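Local coordinates for CELL division protein FTSZ (Haloferax volcanii, PDB 4B45) that binds and probably hydrolyses GTP as a tubulin-like cytoskeletal protein involved in the control of archaeal cell shape, at residues A34-A40 with V49-I54; V64-N68 with G105-G110; V100-G104 with G131-G135. One frame throughout, in Å; residues are numbered along the deposited sequence.

Contact 1: residues A34-A40 with V49-I54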
loop_
_atom_site.group_PDB
_atom_site.type_symbol
_atom_site.label_atom_id
_atom_site.label_comp_id
_atom_site.label_asym_id
_atom_site.label_seq_id
_atom_site.Cartn_x
_atom_site.Cartn_y
_atom_site.Cartn_z
ATOM N N ALA A 34 5.553 -3.646 13.700
ATOM C CA ALA A 34 5.271 -4.513 12.557
ATOM C C ALA A 34 5.272 -5.955 13.037
ATOM O O ALA A 34 6.162 -6.360 13.779
ATOM C CB ALA A 34 6.323 -4.329 11.473
ATOM N N VAL A 35 4.254 -6.711 12.643
ATOM C CA VAL A 35 4.133 -8.109 13.028
ATOM C C VAL A 35 3.766 -8.918 11.795
ATOM O O VAL A 35 2.938 -8.486 10.999
ATOM C CB VAL A 35 3.010 -8.302 14.060
ATOM C CG1 VAL A 35 2.984 -9.741 14.565
ATOM C CG2 VAL A 35 3.191 -7.364 15.211
ATOM N N ALA A 36 4.360 -10.092 11.634
ATOM C CA ALA A 36 3.957 -10.965 10.538
ATOM C C ALA A 36 3.279 -12.217 11.068
ATOM O O ALA A 36 3.761 -12.845 12.004
ATOM C CB ALA A 36 5.144 -11.316 9.646
ATOM N N VAL A 37 2.133 -12.539 10.478
ATOM C CA VAL A 37 1.380 -13.722 10.824
ATOM C C VAL A 37 1.401 -14.672 9.628
ATOM O O VAL A 37 1.228 -14.242 8.492
ATOM C CB VAL A 37 -0.087 -13.372 11.147
ATOM C CG1 VAL A 37 -0.828 -14.604 11.675
ATOM C CG2 VAL A 37 -0.159 -12.217 12.146
ATOM N N ASN A 38 1.607 -15.957 9.881
ATOM C CA ASN A 38 1.654 -16.949 8.806
ATOM C C ASN A 38 1.385 -18.339 9.341
ATOM O O ASN A 38 1.304 -18.534 10.552
ATOM C CB ASN A 38 3.018 -16.939 8.129
ATOM C CG ASN A 38 2.949 -17.358 6.680
ATOM O OD1 ASN A 38 2.054 -18.098 6.271
ATOM N ND2 ASN A 38 3.890 -16.867 5.887
ATOM N N THR A 39 1.261 -19.298 8.429
ATOM C CA THR A 39 1.006 -20.695 8.772
ATOM C C THR A 39 2.150 -21.541 8.244
ATOM O O THR A 39 2.178 -22.752 8.435
ATOM C CB THR A 39 -0.288 -21.194 8.101
ATOM O OG1 THR A 39 -0.234 -20.918 6.690
ATOM C CG2 THR A 39 -1.498 -20.489 8.696
ATOM N N ALA A 40 3.077 -20.885 7.544
ATOM C CA ALA A 40 4.296 -21.517 7.078
ATOM C C ALA A 40 5.423 -21.052 7.984
ATOM O O ALA A 40 5.709 -19.859 8.053
ATOM C CB ALA A 40 4.576 -21.122 5.612
ATOM N N VAL A 49 10.921 -8.857 11.627
ATOM C CA VAL A 49 9.848 -8.316 12.447
ATOM C C VAL A 49 9.360 -9.392 13.412
ATOM O O VAL A 49 9.705 -10.572 13.267
ATOM C CB VAL A 49 8.662 -7.841 11.587
ATOM C CG1 VAL A 49 9.131 -6.807 10.556
ATOM C CG2 VAL A 49 7.995 -9.034 10.898
ATOM N N GLU A 50 8.580 -8.983 14.407
ATOM C CA GLU A 50 7.923 -9.934 15.294
ATOM C C GLU A 50 7.053 -10.864 14.456
ATOM O O GLU A 50 6.375 -10.417 13.527
ATOM C CB GLU A 50 7.069 -9.198 16.332
ATOM C CG GLU A 50 6.230 -10.107 17.224
ATOM C CD GLU A 50 7.075 -11.015 18.107
ATOM O OE1 GLU A 50 8.166 -10.578 18.535
ATOM O OE2 GLU A 50 6.646 -12.162 18.380
ATOM N N THR A 51 7.086 -12.153 14.781
ATOM C CA THR A 51 6.367 -13.167 14.016
ATOM C C THR A 51 5.380 -13.949 14.885
ATOM O O THR A 51 5.643 -14.198 16.068
ATOM C CB THR A 51 7.342 -14.162 13.345
ATOM O OG1 THR A 51 8.116 -14.826 14.345
ATOM C CG2 THR A 51 8.286 -13.442 12.397
ATOM N N VAL A 52 4.241 -14.308 14.297
ATOM C CA VAL A 52 3.262 -15.178 14.945
ATOM C C VAL A 52 2.889 -16.336 14.037
ATOM O O VAL A 52 2.366 -16.132 12.931
ATOM C CB VAL A 52 1.952 -14.452 15.292
ATOM C CG1 VAL A 52 1.029 -15.406 16.045
ATOM C CG2 VAL A 52 2.228 -13.211 16.112
ATOM N N LEU A 53 3.149 -17.553 14.510
ATOM C CA LEU A 53 2.795 -18.746 13.753
ATOM C C LEU A 53 1.441 -19.236 14.241
ATOM O O LEU A 53 1.223 -19.405 15.435
ATOM C CB LEU A 53 3.867 -19.831 13.897
ATOM C CG LEU A 53 3.727 -21.091 13.028
ATOM C CD1 LEU A 53 3.828 -20.807 11.527
ATOM C CD2 LEU A 53 4.733 -22.164 13.433
ATOM N N ILE A 54 0.523 -19.436 13.309
ATOM C CA ILE A 54 -0.798 -19.944 13.638
ATOM C C ILE A 54 -1.059 -21.208 12.826
ATOM O O ILE A 54 -0.364 -21.481 11.841
ATOM C CB ILE A 54 -1.911 -18.896 13.344
ATOM C CG1 ILE A 54 -1.950 -18.534 11.853
ATOM C CG2 ILE A 54 -1.688 -17.629 14.163
ATOM C CD1 ILE A 54 -3.004 -17.466 11.510
HETATM O O HOH W 1 0.997 -23.934 10.756
#

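Contact 2: residues V64-N68 with G105-G110. With GSP (5'-guanosine-diphosphate-monothiophosphate), chain C.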
loop_
_atom_site.group_PDB
_atom_site.type_symbol
_atom_site.label_atom_id
_atom_site.label_comp_id
_atom_site.label_asym_id
_atom_site.label_seq_id
_atom_site.Cartn_x
_atom_site.Cartn_y
_atom_site.Cartn_z
ATOM N N VAL A 64 -0.929 -23.267 3.832
ATOM C CA VAL A 64 -2.216 -23.850 3.438
ATOM C C VAL A 64 -2.330 -24.094 1.938
ATOM O O VAL A 64 -3.401 -24.467 1.450
ATOM C CB VAL A 64 -3.426 -23.006 3.915
ATOM C CG1 VAL A 64 -3.372 -22.788 5.435
ATOM C CG2 VAL A 64 -3.496 -21.664 3.173
ATOM N N GLY A 65 -1.230 -23.890 1.215
ATOM C CA GLY A 65 -1.130 -24.292 -0.183
ATOM C C GLY A 65 -2.205 -23.722 -1.091
ATOM O O GLY A 65 -2.745 -24.420 -1.952
ATOM N N GLY A 66 -2.536 -22.453 -0.878
ATOM C CA GLY A 66 -3.407 -21.727 -1.787
ATOM C C GLY A 66 -4.862 -21.988 -1.490
ATOM O O GLY A 66 -5.729 -21.577 -2.247
ATOM N N ASP A 67 -5.126 -22.680 -0.385
ATOM C CA ASP A 67 -6.491 -22.961 0.050
ATOM C C ASP A 67 -6.999 -21.772 0.869
ATOM O O ASP A 67 -6.687 -21.633 2.060
ATOM C CB ASP A 67 -6.512 -24.236 0.898
ATOM C CG ASP A 67 -7.923 -24.770 1.147
ATOM O OD1 ASP A 67 -8.880 -23.972 1.252
ATOM O OD2 ASP A 67 -8.068 -26.009 1.245
ATOM N N ASN A 68 -7.773 -20.919 0.205
ATOM C CA ASN A 68 -8.352 -19.716 0.784
ATOM C C ASN A 68 -9.247 -19.997 2.003
ATOM O O ASN A 68 -9.198 -19.279 2.997
ATOM C CB ASN A 68 -9.163 -18.996 -0.308
ATOM C CG ASN A 68 -9.624 -17.612 0.106
ATOM O OD1 ASN A 68 -10.217 -17.422 1.168
ATOM N ND2 ASN A 68 -9.365 -16.631 -0.748
ATOM N N GLY A 105 -2.812 -15.553 -2.555
ATOM C CA GLY A 105 -2.344 -16.700 -1.797
ATOM C C GLY A 105 -3.464 -17.420 -1.070
ATOM O O GLY A 105 -4.629 -17.274 -1.407
ATOM N N GLY A 106 -3.109 -18.237 -0.091
ATOM C CA GLY A 106 -4.105 -18.929 0.705
ATOM C C GLY A 106 -4.248 -18.240 2.047
ATOM O O GLY A 106 -5.352 -17.917 2.472
ATOM N N SER A 107 -3.114 -17.986 2.698
ATOM C CA SER A 107 -3.102 -17.430 4.045
ATOM C C SER A 107 -3.547 -15.972 4.083
ATOM O O SER A 107 -4.446 -15.611 4.844
ATOM C CB SER A 107 -1.714 -17.561 4.672
ATOM O OG SER A 107 -1.475 -18.893 5.084
ATOM N N GLY A 108 -2.909 -15.138 3.270
ATOM C CA GLY A 108 -3.248 -13.731 3.224
ATOM C C GLY A 108 -4.661 -13.589 2.717
ATOM O O GLY A 108 -5.491 -12.929 3.333
ATOM N N SER A 109 -4.929 -14.234 1.590
ATOM C CA SER A 109 -6.242 -14.196 0.964
ATOM C C SER A 109 -7.350 -14.534 1.957
ATOM O O SER A 109 -8.327 -13.796 2.086
ATOM C CB SER A 109 -6.263 -15.179 -0.200
ATOM O OG SER A 109 -7.568 -15.405 -0.684
ATOM N N GLY A 110 -7.184 -15.647 2.666
ATOM C CA GLY A 110 -8.180 -16.095 3.622
ATOM C C GLY A 110 -8.181 -15.280 4.898
ATOM O O GLY A 110 -9.224 -14.797 5.331
HETATM P PG GSP C . 0.140 -19.985 0.056
HETATM O O3B GSP C . -0.165 -18.844 1.142
HETATM S S1G GSP C . -0.276 -19.496 -1.911
HETATM O O2G GSP C . 1.629 -20.430 0.156
HETATM O O3G GSP C . -0.801 -21.066 0.407
HETATM P PB GSP C . 0.355 -17.334 1.135
HETATM O O1B GSP C . 1.528 -17.090 2.052
HETATM O O2B GSP C . -0.795 -16.457 1.612
HETATM P PA GSP C . 1.619 -15.622 -0.695
HETATM O O1A GSP C . 3.005 -15.954 -1.180
HETATM O O2A GSP C . 1.744 -14.600 0.405
HETATM O O3A GSP C . 0.795 -16.900 -0.310
HETATM O "O5'" GSP C . 0.792 -14.911 -1.801
HETATM C "C5'" GSP C . 0.924 -15.200 -3.152
HETATM C "C4'" GSP C . 0.743 -14.011 -3.996
HETATM O "O4'" GSP C . 1.565 -12.971 -3.555
HETATM C "C3'" GSP C . 1.120 -14.257 -5.401
HETATM O "O3'" GSP C . 0.351 -13.407 -6.161
HETATM C "C2'" GSP C . 2.520 -13.853 -5.484
HETATM O "O2'" GSP C . 2.800 -13.405 -6.766
HETATM C "C1'" GSP C . 2.578 -12.732 -4.564
HETATM N N9 GSP C . 3.832 -12.546 -3.863
HETATM C C8 GSP C . 4.550 -13.487 -3.241
HETATM N N7 GSP C . 5.622 -12.914 -2.661
HETATM C C5 GSP C . 5.577 -11.570 -2.912
HETATM C C6 GSP C . 6.421 -10.488 -2.543
HETATM O O6 GSP C . 7.566 -10.678 -1.792
HETATM N N1 GSP C . 6.091 -9.244 -2.967
HETATM C C2 GSP C . 4.978 -9.041 -3.707
HETATM N N2 GSP C . 4.678 -7.666 -4.126
HETATM N N3 GSP C . 4.149 -10.031 -4.071
HETATM C C4 GSP C . 4.443 -11.326 -3.679
HETATM O O HOH W 2 -0.231 -20.481 3.138
HETATM O O HOH W 3 -11.403 -14.429 0.916
#

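Contact 3: residues V100-G104 with G131-G135. With GSP (5'-guanosine-diphosphate-monothiophosphate), chain C.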
loop_
_atom_site.group_PDB
_atom_site.type_symbol
_atom_site.label_atom_id
_atom_site.label_comp_id
_atom_site.label_asym_id
_atom_site.label_seq_id
_atom_site.Cartn_x
_atom_site.Cartn_y
_atom_site.Cartn_z
ATOM N N VAL A 100 -1.394 -6.043 5.762
ATOM C CA VAL A 100 -0.685 -6.198 4.486
ATOM C C VAL A 100 -0.765 -7.648 3.980
ATOM O O VAL A 100 -0.344 -8.572 4.673
ATOM C CB VAL A 100 0.798 -5.783 4.637
ATOM C CG1 VAL A 100 1.485 -5.730 3.304
ATOM C CG2 VAL A 100 0.903 -4.435 5.358
ATOM N N ALA A 101 -1.299 -7.845 2.776
ATOM C CA ALA A 101 -1.505 -9.196 2.253
ATOM C C ALA A 101 -1.394 -9.332 0.733
ATOM O O ALA A 101 -1.769 -8.433 -0.026
ATOM C CB ALA A 101 -2.845 -9.730 2.701
ATOM N N GLY A 102 -0.866 -10.473 0.305
ATOM C CA GLY A 102 -1.006 -10.922 -1.064
ATOM C C GLY A 102 -2.393 -11.512 -1.212
ATOM O O GLY A 102 -2.735 -12.478 -0.540
ATOM N N LEU A 103 -3.210 -10.929 -2.078
ATOM C CA LEU A 103 -4.600 -11.374 -2.192
ATOM C C LEU A 103 -4.779 -12.723 -2.914
ATOM O O LEU A 103 -5.823 -13.348 -2.799
ATOM C CB LEU A 103 -5.440 -10.290 -2.864
ATOM C CG LEU A 103 -5.472 -8.935 -2.156
ATOM C CD1 LEU A 103 -6.227 -7.914 -2.993
ATOM C CD2 LEU A 103 -6.085 -9.048 -0.767
ATOM N N GLY A 104 -3.763 -13.169 -3.651
ATOM C CA GLY A 104 -3.880 -14.398 -4.419
ATOM C C GLY A 104 -3.520 -15.682 -3.671
ATOM O O GLY A 104 -3.869 -16.776 -4.106
ATOM N N GLY A 131 -3.188 -4.364 -0.159
ATOM C CA GLY A 131 -3.402 -5.626 -0.848
ATOM C C GLY A 131 -2.623 -5.774 -2.138
ATOM O O GLY A 131 -2.635 -4.869 -2.983
ATOM N N ILE A 132 -1.958 -6.917 -2.300
ATOM C CA ILE A 132 -1.210 -7.204 -3.536
ATOM C C ILE A 132 -2.020 -8.021 -4.531
ATOM O O ILE A 132 -2.422 -9.163 -4.255
ATOM C CB ILE A 132 0.111 -7.930 -3.254
ATOM C CG1 ILE A 132 1.053 -7.027 -2.455
ATOM C CG2 ILE A 132 0.786 -8.358 -4.554
ATOM C CD1 ILE A 132 2.001 -7.799 -1.545
ATOM N N LEU A 133 -2.261 -7.422 -5.694
ATOM C CA LEU A 133 -2.989 -8.070 -6.776
ATOM C C LEU A 133 -2.030 -8.976 -7.556
ATOM O O LEU A 133 -0.906 -8.574 -7.846
ATOM C CB LEU A 133 -3.569 -6.993 -7.694
ATOM C CG LEU A 133 -4.895 -7.262 -8.403
ATOM C CD1 LEU A 133 -6.007 -7.463 -7.388
ATOM C CD2 LEU A 133 -5.215 -6.105 -9.352
ATOM N N PRO A 134 -2.459 -10.209 -7.878
ATOM C CA PRO A 134 -1.560 -11.106 -8.607
ATOM C C PRO A 134 -1.369 -10.629 -10.031
ATOM O O PRO A 134 -2.277 -10.043 -10.614
ATOM C CB PRO A 134 -2.326 -12.437 -8.625
ATOM C CG PRO A 134 -3.760 -12.047 -8.525
ATOM C CD PRO A 134 -3.779 -10.820 -7.637
ATOM N N GLY A 135 -0.204 -10.893 -10.601
ATOM C CA GLY A 135 -0.008 -10.614 -12.007
ATOM C C GLY A 135 -0.962 -11.425 -12.862
ATOM O O GLY A 135 -1.369 -12.543 -12.491
HETATM P PG GSP C . 0.140 -19.985 0.056
HETATM O O3B GSP C . -0.165 -18.844 1.142
HETATM S S1G GSP C . -0.276 -19.496 -1.911
HETATM O O2G GSP C . 1.629 -20.430 0.156
HETATM O O3G GSP C . -0.801 -21.066 0.407
HETATM P PB GSP C . 0.355 -17.334 1.135
HETATM O O1B GSP C . 1.528 -17.090 2.052
HETATM O O2B GSP C . -0.795 -16.457 1.612
HETATM P PA GSP C . 1.619 -15.622 -0.695
HETATM O O1A GSP C . 3.005 -15.954 -1.180
HETATM O O2A GSP C . 1.744 -14.600 0.405
HETATM O O3A GSP C . 0.795 -16.900 -0.310
HETATM O "O5'" GSP C . 0.792 -14.911 -1.801
HETATM C "C5'" GSP C . 0.924 -15.200 -3.152
HETATM C "C4'" GSP C . 0.743 -14.011 -3.996
HETATM O "O4'" GSP C . 1.565 -12.971 -3.555
HETATM C "C3'" GSP C . 1.120 -14.257 -5.401
HETATM O "O3'" GSP C . 0.351 -13.407 -6.161
HETATM C "C2'" GSP C . 2.520 -13.853 -5.484
HETATM O "O2'" GSP C . 2.800 -13.405 -6.766
HETATM C "C1'" GSP C . 2.578 -12.732 -4.564
HETATM N N9 GSP C . 3.832 -12.546 -3.863
HETATM C C8 GSP C . 4.550 -13.487 -3.241
HETATM N N7 GSP C . 5.622 -12.914 -2.661
HETATM C C5 GSP C . 5.577 -11.570 -2.912
HETATM C C6 GSP C . 6.421 -10.488 -2.543
HETATM O O6 GSP C . 7.566 -10.678 -1.792
HETATM N N1 GSP C . 6.091 -9.244 -2.967
HETATM C C2 GSP C . 4.978 -9.041 -3.707
HETATM N N2 GSP C . 4.678 -7.666 -4.126
HETATM N N3 GSP C . 4.149 -10.031 -4.071
HETATM C C4 GSP C . 4.443 -11.326 -3.679
HETATM O O HOH W 4 -1.738 -11.640 -4.800
#

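Contact 1: residues A34-A40 with V49-I54
Four backbone hydrogen bonds tie these strands together in parallel. Ala36 N donates to Glu50 O (2.8 Å), and Val52 N donates to Ala36 O (2.8 Å). Asn38 N then reaches Val52 O (3.1 Å), and Ile54 N reaches Asn38 O (3.0 Å). Ala36 and Asn38 thus use both their NH and CO groups on this neighbour. Val35 and Val37 turn theirs the other way, to Leu5, Gly7 and Gly9. The strand axes approach to 4.6 Å at an angle of 22°. Short CA-H...O contacts fill the gaps, such as Val37 CA to Val52 O at 3.3 Å.

Water 1 extends the pairing past the strand ends. It donates to Thr39 O (2.9 Å) and to Ile54 O (3.0 Å).

Apolar packing differs on the two faces. Val35 CG1 meets Val52 CG2 at 3.9 Å, and Val37 CG1 meets Ile54 CD1 at 3.6 Å. Helix 68-85 covers Val37, Val52 and Ile54. On the other face Ala36 CB lies 3.9 Å from Val49 CG2, and Leu44 of helix 41-45 touches Asn38, Thr51 and Leu53.

The polar side chains shape the exit from the strand. Asn38 OD1 accepts hydrogen bonds from Thr39 N (2.6 Å) and, weakly, Ala40 N (3.2 Å). Thr39 OG1 is hydrogen-bonded to Ser107 of the GTP site.

Strand 31-38, helix 41-45 and strand 50-53 form a parallel beta-alpha-beta unit. Its second strand is the outermost at this end of the sheet in the Rossmann-like GTPase domain of the tubulin/FtsZ superfamily.

Contact 2: residues V64-N68 with G105-G110
These segments form part of the phosphate end of the GTP pocket. Residues 104-110, Gly-Gly-Gly-Ser-Gly-Ser-Gly, match the glycine-rich signature motif of tubulin and FtsZ. Residues 64-68 pack against that motif, and both line the gamma-phosphate side of the bound analogue GSP.

Gly66 N donates to GSP O3G (2.6 Å). Gly106 N donates to O3B (3.2 Å), and Gly108 N at the start of helix 107-120 donates to O2B (3.0 Å). Ser107 N adds weak bonds to O2B (3.0 Å) and O3B (3.4 Å). Water 2 joins both segments to the nucleotide: it accepts from Val64 N (3.0 Å), donates to GSP O3B (2.6 Å) and bonds Ser107 OG (2.8 Å). Ser107 OG is also hydrogen-bonded to Thr39 OG1.

A type I' turn from Val64 to Asp67 sets the loop, closed by Asp67 N to Val64 O (3.1 Å). Asp67 then N-caps helix 68-85 through Leu70 N.

Direct contact is close because glycines line it. Gly66 CA and Gly106 CA lie 3.8 Å apart, and a side chain on Gly106 would strike Val64 CG2. A side chain on Gly110 would likewise strike Asn68 O, which sits 3.4 Å from Gly110 CA in a CA-H...O contact.

Contact 3: residues V100-G104 with G131-G135
Ile132, Leu103 and Gly131 give the most surface to this contact. Ile132 bonds through both ends of its backbone. Its N donates to Ala101 O (2.7 Å), and its O accepts from Leu103 N (2.9 Å). These two bonds hold the strands parallel, with axes approaching to 4.7 Å at 19°. The Ile132 side chain lies on the nucleotide face, where CD1 comes within 3.7 Å of GSP N2 on the guanine. Gly102 pairs with Ile132 and leaves room for the ligand, since a side chain there would clash with the ribose atom O4'.

Leu103 follows directly after its strand and points at the partner. Its CG lies 4.1 Å from Gly131 CA, and its CD1 meets Leu133 CD1 at 4.4 Å. A side chain on Gly131 would crowd Leu103 CD1. Gly131 CA also makes a CA-H...O contact with Ala101 O (3.3 Å).

Water 4 sits where the segments part. It accepts from Gly104 N (2.8 Å), donates to Ile132 O (2.6 Å) and bonds GSP O3' (3.1 Å).

Strand 96-102, helix 107-120 and strand 127-133 form a beta-alpha-beta unit whose two strands are neighbours in the sheet. Strand 3-8 lies beyond strand 96-102, and strand 159-164 beyond strand 127-133. Helix 9-26 covers Val100 and Ile132, while helix 140-156 packs on Leu103 and Pro134.

All three contacts are largely buried, but their depth differs. Contact 3 lies in the middle of the sheet, its centre about 10 Å from the centre of the chain; the centre of contact 1, which holds an outer strand with several partly exposed residues, is about 19 Å from it. Both are parallel strand pairings of one sheet and do not touch. Contact 2 has no strand and no direct hydrogen bond between its segments: the nucleotide and water link them. Thr39 OG1 to Ser107 OG (2.9 Å), a probable hydrogen bond, joins contacts 1 and 2. Contact 3 meets contact 2 where strand 96-102 runs into helix 107-120. Contact 2 serves the phosphates, contact 3 the guanine and ribose.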